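Local coordinates for protein PtLCIB4 H88A mutant (Phaeodactylum tricornutum, PDB 5B5Z) that is a zinc-binding homologue of the limiting CO2-inducible protein LCIB, of a beta-carbonic anhydrase group, and probably interconverts CO2 and bicarbonate, at residues A[43-48]-A[272-277]; A[59-64]-A[113-118]. One frame throughout, in Å; residues are numbered along the deposited sequence.

Contact 1 (A[43-48]-A[272-277])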
ATOM      1  N   SER A  43     -20.220   0.801 -16.007  1.00 21.92           N
ATOM      2  CA  SER A  43     -21.614   0.915 -15.575  1.00 21.88           C
ATOM      3  C   SER A  43     -22.540   0.171 -16.530  1.00 24.37           C
ATOM      4  O   SER A  43     -23.581  -0.333 -16.122  1.00 27.10           O
ATOM      5  CB  SER A  43     -22.045   2.374 -15.451  1.00 23.76           C
ATOM      6  OG  SER A  43     -22.086   3.010 -16.716  1.00 30.05           O
ATOM      7  N   GLN A  44     -22.158   0.101 -17.799  1.00 25.72           N
ATOM      8  CA  GLN A  44     -22.927  -0.663 -18.780  1.00 26.62           C
ATOM      9  C   GLN A  44     -22.829  -2.164 -18.546  1.00 27.37           C
ATOM     10  O   GLN A  44     -23.582  -2.939 -19.141  1.00 29.37           O
ATOM     11  CB  GLN A  44     -22.455  -0.349 -20.198  1.00 24.11           C
ATOM     12  CG  GLN A  44     -22.596   1.095 -20.605  1.00 29.79           C
ATOM     13  CD  GLN A  44     -22.020   1.338 -21.980  1.00 33.20           C
ATOM     14  OE1 GLN A  44     -21.927   0.414 -22.791  1.00 39.19           O
ATOM     15  NE2 GLN A  44     -21.628   2.574 -22.253  1.00 35.51           N
ATOM     16  N   PHE A  45     -21.901  -2.573 -17.681  1.00 24.10           N
ATOM     17  CA  PHE A  45     -21.719  -3.977 -17.349  1.00 24.13           C
ATOM     18  C   PHE A  45     -22.014  -4.237 -15.877  1.00 25.99           C
ATOM     19  O   PHE A  45     -21.585  -5.243 -15.312  1.00 29.07           O
ATOM     20  CB  PHE A  45     -20.299  -4.428 -17.716  1.00 26.72           C
ATOM     21  CG  PHE A  45     -20.031  -4.408 -19.197  1.00 24.45           C
ATOM     22  CD1 PHE A  45     -19.713  -3.224 -19.838  1.00 26.28           C
ATOM     23  CD2 PHE A  45     -20.138  -5.567 -19.953  1.00 25.74           C
ATOM     24  CE1 PHE A  45     -19.491  -3.183 -21.199  1.00 25.98           C
ATOM     25  CE2 PHE A  45     -19.911  -5.538 -21.322  1.00 30.21           C
ATOM     26  CZ  PHE A  45     -19.590  -4.341 -21.950  1.00 28.19           C
ATOM     27  N   GLY A  46     -22.754  -3.324 -15.256  1.00 24.49           N
ATOM     28  CA  GLY A  46     -23.307  -3.565 -13.936  1.00 25.40           C
ATOM     29  C   GLY A  46     -22.392  -3.255 -12.769  1.00 23.41           C
ATOM     30  O   GLY A  46     -22.682  -3.638 -11.636  1.00 24.50           O
ATOM     31  N   TYR A  47     -21.287  -2.561 -13.038  1.00 21.71           N
ATOM     32  CA  TYR A  47     -20.384  -2.126 -11.981  1.00 22.37           C
ATOM     33  C   TYR A  47     -20.883  -0.823 -11.387  1.00 22.01           C
ATOM     34  O   TYR A  47     -20.872   0.199 -12.047  1.00 21.77           O
ATOM     35  CB  TYR A  47     -18.953  -1.930 -12.516  1.00 19.93           C
ATOM     36  CG  TYR A  47     -18.243  -3.212 -12.896  1.00 18.89           C
ATOM     37  CD1 TYR A  47     -18.665  -3.959 -13.981  1.00 23.10           C
ATOM     38  CD2 TYR A  47     -17.137  -3.666 -12.174  1.00 23.27           C
ATOM     39  CE1 TYR A  47     -18.035  -5.127 -14.341  1.00 26.63           C
ATOM     40  CE2 TYR A  47     -16.491  -4.849 -12.529  1.00 18.34           C
ATOM     41  CZ  TYR A  47     -16.952  -5.568 -13.618  1.00 22.90           C
ATOM     42  OH  TYR A  47     -16.349  -6.737 -14.012  1.00 25.07           O
ATOM     43  N   HIS A  48     -21.325  -0.860 -10.139  1.00 23.39           N
ATOM     44  CA  HIS A  48     -21.738   0.357  -9.453  1.00 24.55           C
ATOM     45  C   HIS A  48     -21.012   0.421  -8.133  1.00 27.50           C
ATOM     46  O   HIS A  48     -20.198  -0.449  -7.840  1.00 27.49           O
ATOM     47  CB  HIS A  48     -23.255   0.379  -9.257  1.00 24.32           C
ATOM     48  CG  HIS A  48     -24.005   0.066 -10.507  1.00 28.65           C
ATOM     49  ND1 HIS A  48     -24.050   0.924 -11.584  1.00 27.80           N
ATOM     50  CD2 HIS A  48     -24.695  -1.037 -10.876  1.00 24.12           C
ATOM     51  CE1 HIS A  48     -24.747   0.367 -12.557  1.00 24.69           C
ATOM     52  NE2 HIS A  48     -25.155  -0.820 -12.150  1.00 27.29           N
ATOM     53  N   GLU A 272     -14.653  -9.319 -22.019  1.00 26.44           N
ATOM     54  CA  GLU A 272     -14.660  -8.083 -22.788  1.00 25.07           C
ATOM     55  C   GLU A 272     -13.251  -7.529 -22.909  1.00 27.12           C
ATOM     56  O   GLU A 272     -12.448  -7.658 -21.992  1.00 26.25           O
ATOM     57  CB  GLU A 272     -15.569  -7.017 -22.158  1.00 26.54           C
ATOM     58  CG  GLU A 272     -17.032  -7.432 -21.938  1.00 31.94           C
ATOM     59  CD  GLU A 272     -17.869  -7.502 -23.216  1.00 32.65           C
ATOM     60  OE1 GLU A 272     -17.502  -6.879 -24.237  1.00 34.76           O
ATOM     61  OE2 GLU A 272     -18.916  -8.189 -23.188  1.00 37.07           O
ATOM     62  N   ASN A 273     -12.965  -6.912 -24.046  1.00 26.37           N
ATOM     63  CA  ASN A 273     -11.716  -6.184 -24.237  1.00 22.70           C
ATOM     64  C   ASN A 273     -12.036  -4.820 -24.821  1.00 27.17           C
ATOM     65  O   ASN A 273     -12.556  -4.711 -25.930  1.00 26.88           O
ATOM     66  CB  ASN A 273     -10.756  -6.964 -25.142  1.00 27.07           C
ATOM     67  CG  ASN A 273      -9.342  -6.418 -25.097  1.00 28.16           C
ATOM     68  OD1 ASN A 273      -9.124  -5.268 -24.713  1.00 25.94           O
ATOM     69  ND2 ASN A 273      -8.370  -7.243 -25.493  1.00 32.71           N
ATOM     70  N   PHE A 274     -11.728  -3.772 -24.070  1.00 21.99           N
ATOM     71  CA  PHE A 274     -12.097  -2.428 -24.468  1.00 20.01           C
ATOM     72  C   PHE A 274     -10.966  -1.660 -25.170  1.00 23.24           C
ATOM     73  O   PHE A 274     -11.122  -0.488 -25.499  1.00 24.11           O
ATOM     74  CB  PHE A 274     -12.584  -1.657 -23.244  1.00 22.32           C
ATOM     75  CG  PHE A 274     -13.727  -2.325 -22.525  1.00 22.20           C
ATOM     76  CD1 PHE A 274     -14.873  -2.713 -23.214  1.00 26.81           C
ATOM     77  CD2 PHE A 274     -13.661  -2.565 -21.164  1.00 21.96           C
ATOM     78  CE1 PHE A 274     -15.927  -3.321 -22.554  1.00 26.05           C
ATOM     79  CE2 PHE A 274     -14.707  -3.167 -20.498  1.00 21.95           C
ATOM     80  CZ  PHE A 274     -15.851  -3.545 -21.192  1.00 26.18           C
ATOM     81  N   MET A 275      -9.835  -2.320 -25.394  1.00 21.01           N
ATOM     82  CA  MET A 275      -8.727  -1.703 -26.119  1.00 25.07           C
ATOM     83  C   MET A 275      -8.872  -1.981 -27.616  1.00 26.17           C
ATOM     84  O   MET A 275      -9.300  -3.071 -27.990  1.00 26.59           O
ATOM     85  CB  MET A 275      -7.384  -2.235 -25.598  1.00 24.14           C
ATOM     86  CG  MET A 275      -6.951  -1.649 -24.240  1.00 21.88           C
ATOM     87  SD  MET A 275      -6.544   0.102 -24.346  1.00 30.29           S
ATOM     88  CE  MET A 275      -5.034   0.068 -25.322  1.00 25.94           C
ATOM     89  N   PRO A 276      -8.531  -0.998 -28.475  1.00 27.51           N
ATOM     90  CA  PRO A 276      -8.089   0.363 -28.134  1.00 28.46           C
ATOM     91  C   PRO A 276      -9.254   1.286 -27.800  1.00 33.96           C
ATOM     92  O   PRO A 276     -10.375   1.038 -28.252  1.00 32.14           O
ATOM     93  CB  PRO A 276      -7.390   0.834 -29.413  1.00 29.88           C
ATOM     94  CG  PRO A 276      -8.116   0.114 -30.491  1.00 26.69           C
ATOM     95  CD  PRO A 276      -8.481  -1.235 -29.931  1.00 26.17           C
ATOM     96  N   LEU A 277      -8.990   2.347 -27.041  1.00 31.98           N
ATOM     97  CA  LEU A 277     -10.051   3.247 -26.585  1.00 32.76           C
ATOM     98  C   LEU A 277     -10.769   3.942 -27.745  1.00 33.77           C
ATOM     99  O   LEU A 277     -10.164   4.248 -28.771  1.00 37.42           O
ATOM    100  CB  LEU A 277      -9.478   4.291 -25.625  1.00 33.66           C
ATOM    101  CG  LEU A 277      -8.726   3.693 -24.435  1.00 32.37           C
ATOM    102  CD1 LEU A 277      -8.239   4.784 -23.476  1.00 28.81           C
ATOM    103  CD2 LEU A 277      -9.589   2.653 -23.721  1.00 31.45           C
TER

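Contact 2 (A[59-64]-A[113-118]). With ZN (zinc ion), chain C.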
ATOM      1  N   CYS A  59       2.707   2.067  -7.167  1.00 12.76           N
ATOM      2  CA  CYS A  59       3.913   2.225  -6.348  1.00 12.76           C
ATOM      3  C   CYS A  59       3.577   2.838  -4.986  1.00 12.26           C
ATOM      4  O   CYS A  59       2.643   3.650  -4.843  1.00 13.31           O
ATOM      5  CB  CYS A  59       4.967   3.098  -7.069  1.00 13.64           C
ATOM      6  SG  CYS A  59       6.550   3.188  -6.179  1.00 12.47           S
ATOM      7  N   SER A  60       4.355   2.444  -3.990  1.00 11.32           N
ATOM      8  CA  SER A  60       4.204   2.943  -2.632  1.00 13.28           C
ATOM      9  C   SER A  60       4.494   4.444  -2.515  1.00 14.73           C
ATOM     10  O   SER A  60       4.101   5.074  -1.545  1.00 13.75           O
ATOM     11  CB  SER A  60       5.117   2.130  -1.727  1.00 20.59           C
ATOM     12  OG  SER A  60       6.368   1.952  -2.348  1.00 22.24           O
ATOM     13  N   ASP A  61       5.206   5.003  -3.499  1.00 14.32           N
ATOM     14  CA  ASP A  61       5.479   6.449  -3.575  1.00 14.03           C
ATOM     15  C   ASP A  61       4.220   7.319  -3.334  1.00 14.94           C
ATOM     16  O   ASP A  61       3.156   7.038  -3.887  1.00 14.88           O
ATOM     17  CB  ASP A  61       6.081   6.731  -4.960  1.00 11.74           C
ATOM     18  CG  ASP A  61       6.759   8.087  -5.068  1.00 17.06           C
ATOM     19  OD1 ASP A  61       6.327   9.060  -4.399  1.00 18.36           O
ATOM     20  OD2 ASP A  61       7.701   8.181  -5.903  1.00 17.81           O
ATOM     21  N   GLU A  62       4.344   8.363  -2.509  1.00 14.67           N
ATOM     22  CA  GLU A  62       3.208   9.249  -2.216  1.00 15.02           C
ATOM     23  C   GLU A  62       2.608   9.881  -3.473  1.00 17.19           C
ATOM     24  O   GLU A  62       1.429  10.204  -3.500  1.00 15.33           O
ATOM     25  CB  GLU A  62       3.610  10.370  -1.240  1.00 16.38           C
ATOM     26  CG  GLU A  62       4.750  11.271  -1.719  1.00 22.61           C
ATOM     27  CD  GLU A  62       4.299  12.441  -2.590  1.00 31.10           C
ATOM     28  OE1 GLU A  62       5.177  13.124  -3.170  1.00 37.43           O
ATOM     29  OE2 GLU A  62       3.080  12.689  -2.695  1.00 33.90           O
ATOM     30  N   VAL A  63       3.405  10.050  -4.523  1.00 16.74           N
ATOM     31  CA  VAL A  63       2.891  10.720  -5.720  1.00 18.90           C
ATOM     32  C   VAL A  63       1.837   9.906  -6.472  1.00 20.96           C
ATOM     33  O   VAL A  63       1.163  10.436  -7.357  1.00 21.63           O
ATOM     34  CB  VAL A  63       4.024  11.095  -6.721  1.00 20.37           C
ATOM     35  CG1 VAL A  63       5.001  12.043  -6.067  1.00 22.53           C
ATOM     36  CG2 VAL A  63       4.725   9.853  -7.260  1.00 19.71           C
ATOM     37  N   THR A  64       1.666   8.631  -6.123  1.00 17.14           N
ATOM     38  CA  THR A  64       0.695   7.821  -6.841  1.00 16.49           C
ATOM     39  C   THR A  64      -0.692   7.905  -6.192  1.00 16.99           C
ATOM     40  O   THR A  64      -1.683   7.484  -6.785  1.00 19.53           O
ATOM     41  CB  THR A  64       1.148   6.338  -6.940  1.00 14.91           C
ATOM     42  OG1 THR A  64       1.139   5.764  -5.637  1.00 19.16           O
ATOM     43  CG2 THR A  64       2.554   6.231  -7.538  1.00 17.76           C
ATOM     44  N   GLY A 113      -0.306  -0.286 -12.431  1.00 11.68           N
ATOM     45  CA  GLY A 113       0.581   0.345 -13.376  1.00 13.08           C
ATOM     46  C   GLY A 113       1.908   0.710 -12.796  1.00 12.81           C
ATOM     47  O   GLY A 113       2.106   0.782 -11.583  1.00 11.82           O
ATOM     48  N   SER A 114       2.831   0.974 -13.709  1.00 11.67           N
ATOM     49  CA  SER A 114       4.062   1.631 -13.359  1.00 12.92           C
ATOM     50  C   SER A 114       3.800   3.121 -13.239  1.00 11.54           C
ATOM     51  O   SER A 114       2.707   3.592 -13.508  1.00 10.78           O
ATOM     52  CB  SER A 114       5.109   1.381 -14.439  1.00 13.28           C
ATOM     53  OG  SER A 114       4.643   1.916 -15.676  1.00 12.45           O
ATOM     54  N   HIS A 115       4.802   3.877 -12.837  1.00 12.09           N
ATOM     55  CA  HIS A 115       4.643   5.333 -12.903  1.00 12.26           C
ATOM     56  C   HIS A 115       5.967   6.016 -13.230  1.00 13.10           C
ATOM     57  O   HIS A 115       7.036   5.407 -13.155  1.00 12.23           O
ATOM     58  CB  HIS A 115       4.040   5.902 -11.601  1.00 12.75           C
ATOM     59  CG  HIS A 115       4.996   5.972 -10.452  1.00 11.86           C
ATOM     60  ND1 HIS A 115       5.326   7.154  -9.822  1.00 12.72           N
ATOM     61  CD2 HIS A 115       5.680   5.000  -9.807  1.00 12.45           C
ATOM     62  CE1 HIS A 115       6.189   6.903  -8.851  1.00 14.28           C
ATOM     63  NE2 HIS A 115       6.407   5.603  -8.804  1.00 18.34           N
ATOM     64  N   VAL A 116       5.878   7.285 -13.596  1.00 12.23           N
ATOM     65  CA  VAL A 116       7.061   8.050 -13.975  1.00 13.95           C
ATOM     66  C   VAL A 116       6.773   9.531 -13.781  1.00 14.26           C
ATOM     67  O   VAL A 116       5.665   9.985 -14.065  1.00 15.46           O
ATOM     68  CB  VAL A 116       7.472   7.757 -15.435  1.00 13.94           C
ATOM     69  CG1 VAL A 116       6.347   8.106 -16.408  1.00 15.44           C
ATOM     70  CG2 VAL A 116       8.755   8.493 -15.775  1.00 16.44           C
ATOM     71  N   GLY A 117       7.757  10.261 -13.271  1.00 15.17           N
ATOM     72  CA  GLY A 117       7.645  11.701 -13.129  1.00 14.30           C
ATOM     73  C   GLY A 117       8.056  12.420 -14.398  1.00 13.91           C
ATOM     74  O   GLY A 117       8.908  11.946 -15.143  1.00 17.37           O
ATOM     75  N   VAL A 118       7.410  13.545 -14.660  1.00 16.19           N
ATOM     76  CA  VAL A 118       7.862  14.412 -15.744  1.00 15.44           C
ATOM     77  C   VAL A 118       7.887  15.829 -15.169  1.00 24.36           C
ATOM     78  O   VAL A 118       6.952  16.239 -14.491  1.00 21.72           O
ATOM     79  CB  VAL A 118       6.966  14.299 -16.996  1.00 16.57           C
ATOM     80  CG1 VAL A 118       5.516  14.689 -16.696  1.00 22.31           C
ATOM     81  CG2 VAL A 118       7.558  15.150 -18.138  1.00 21.37           C
TER
HETATM   82 ZN    ZN C 500       7.710   4.517  -7.601  1.00 11.81          ZN
HETATM   83  O   HOH W   1       2.408   3.063  -9.889  1.00 13.40           O
HETATM   84  O   HOH W   2       8.711   5.932  -6.779  1.00 16.17           O

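Contact 1 (A[43-48]-A[272-277])
Phe45 reaches across to Glu272 and Phe274, and its ring meets each of them in a different way. Phe274 comes from the opposite direction and lays CZ over one face of the Phe45 ring. Between the two rings, Phe45 CE1 and Phe274 CZ come closest, at 3.7 Å. The two ring planes stand at 58° and the centroids are 5.4 Å apart, an oblique pair, neither a stack nor edge-to-face. Glu272 crosses the Phe45 ring obliquely. Glu272 CG lies above the plane, 3.5 Å from Phe45 CE2, on the face that Phe274 CZ covers. The bend at chi2 (-74°) keeps CG there while the carboxylate comes down to the ring edge. Glu272 OE2 ends near the ring plane, 3.4 Å from Phe45 CE2, with the carboxylate turned 53° against the ring. Phe45 belongs to the Schellman motif that ends helix 31-43, where Gly46, with positive phi, is the C-prime residue. The other partners sit where strand 270-273 runs out. An Asx turn follows, with Met275 N hydrogen-bonded to Asn273 OD1 at 3.1 Å. Phe274 is buried against Phe261 and Ile263 of strand 255-264 and Arg41 of the helix. The contact lays the helix end beside the edge of the sheet by apolar packing. The carboxylate oxygen near the ring plane faces the slightly positive C-H rim of Phe45, which probably adds a weak attraction.

Contact 2 (A[59-64]-A[113-118])
The zinc site is built here, with Cys59 and His115 both binding the metal. Cys59 SG lies 2.3 Å from the zinc and His115 NE2 2.1 Å from it. Cys139 and a water 1.9 Å from the zinc complete the four ligands. With chi1 at -174° the sulfur swings away from the Cys59 amide and onto the zinc. Cys59 SG also accepts a nearly straight bond from Asp61 N at 3.5 Å. Strands 52-57 and 107-117 pair in parallel, and just after strand 52-57 ends a water takes up the link, accepting from Cys59 N and donating to Gly113 O. Thr64 CG2 sits over the centre of one His115 face, a CH-pi contact 3.8 Å from the ring centroid. His115 ND1 is hydrogen-bonded to Asn247 OD1; with NE2 on the zinc, this fixes the ring's rotation. Asp61 OD2 meets the ring edge 3.6 Å from His115 CE1, with the carboxylate plane at 90° to the ring. Asp61 OD2 also accepts from the zinc-bound water at 2.6 Å and forms a salt bridge with Arg129. This is consistent with the Asp-Arg dyad beside the zinc in beta-carbonic anhydrases. Replacing Asp61 by an alanine is likely to leave the zinc-bound water without this acceptor and Arg129 with just a long, weak pairing to Glu62 here. Asp61 OD1 closes an Asx turn by accepting from Val63 N at 3.1 Å.

Contact 2 is buried and contact 1 only partly so: the centre of contact 2 lies about 8 Å from the centre of the chain, that of contact 1 about 18 Å. Their centres are about 25 Å apart and they do not touch. Both reach the same mixed sheet: contact 1 at strand 270-273, contact 2 at strand 107-117. Along the chain, contact 2 is nested inside the loop that contact 1 closes. The chemistry follows the place. The outer contact rests on aromatic carbons and one carboxylate oxygen at a ring edge. The inner one is organised by zinc, water and directed bonds, and only there does the second subunit come close, with its Lys77 paired to Glu62.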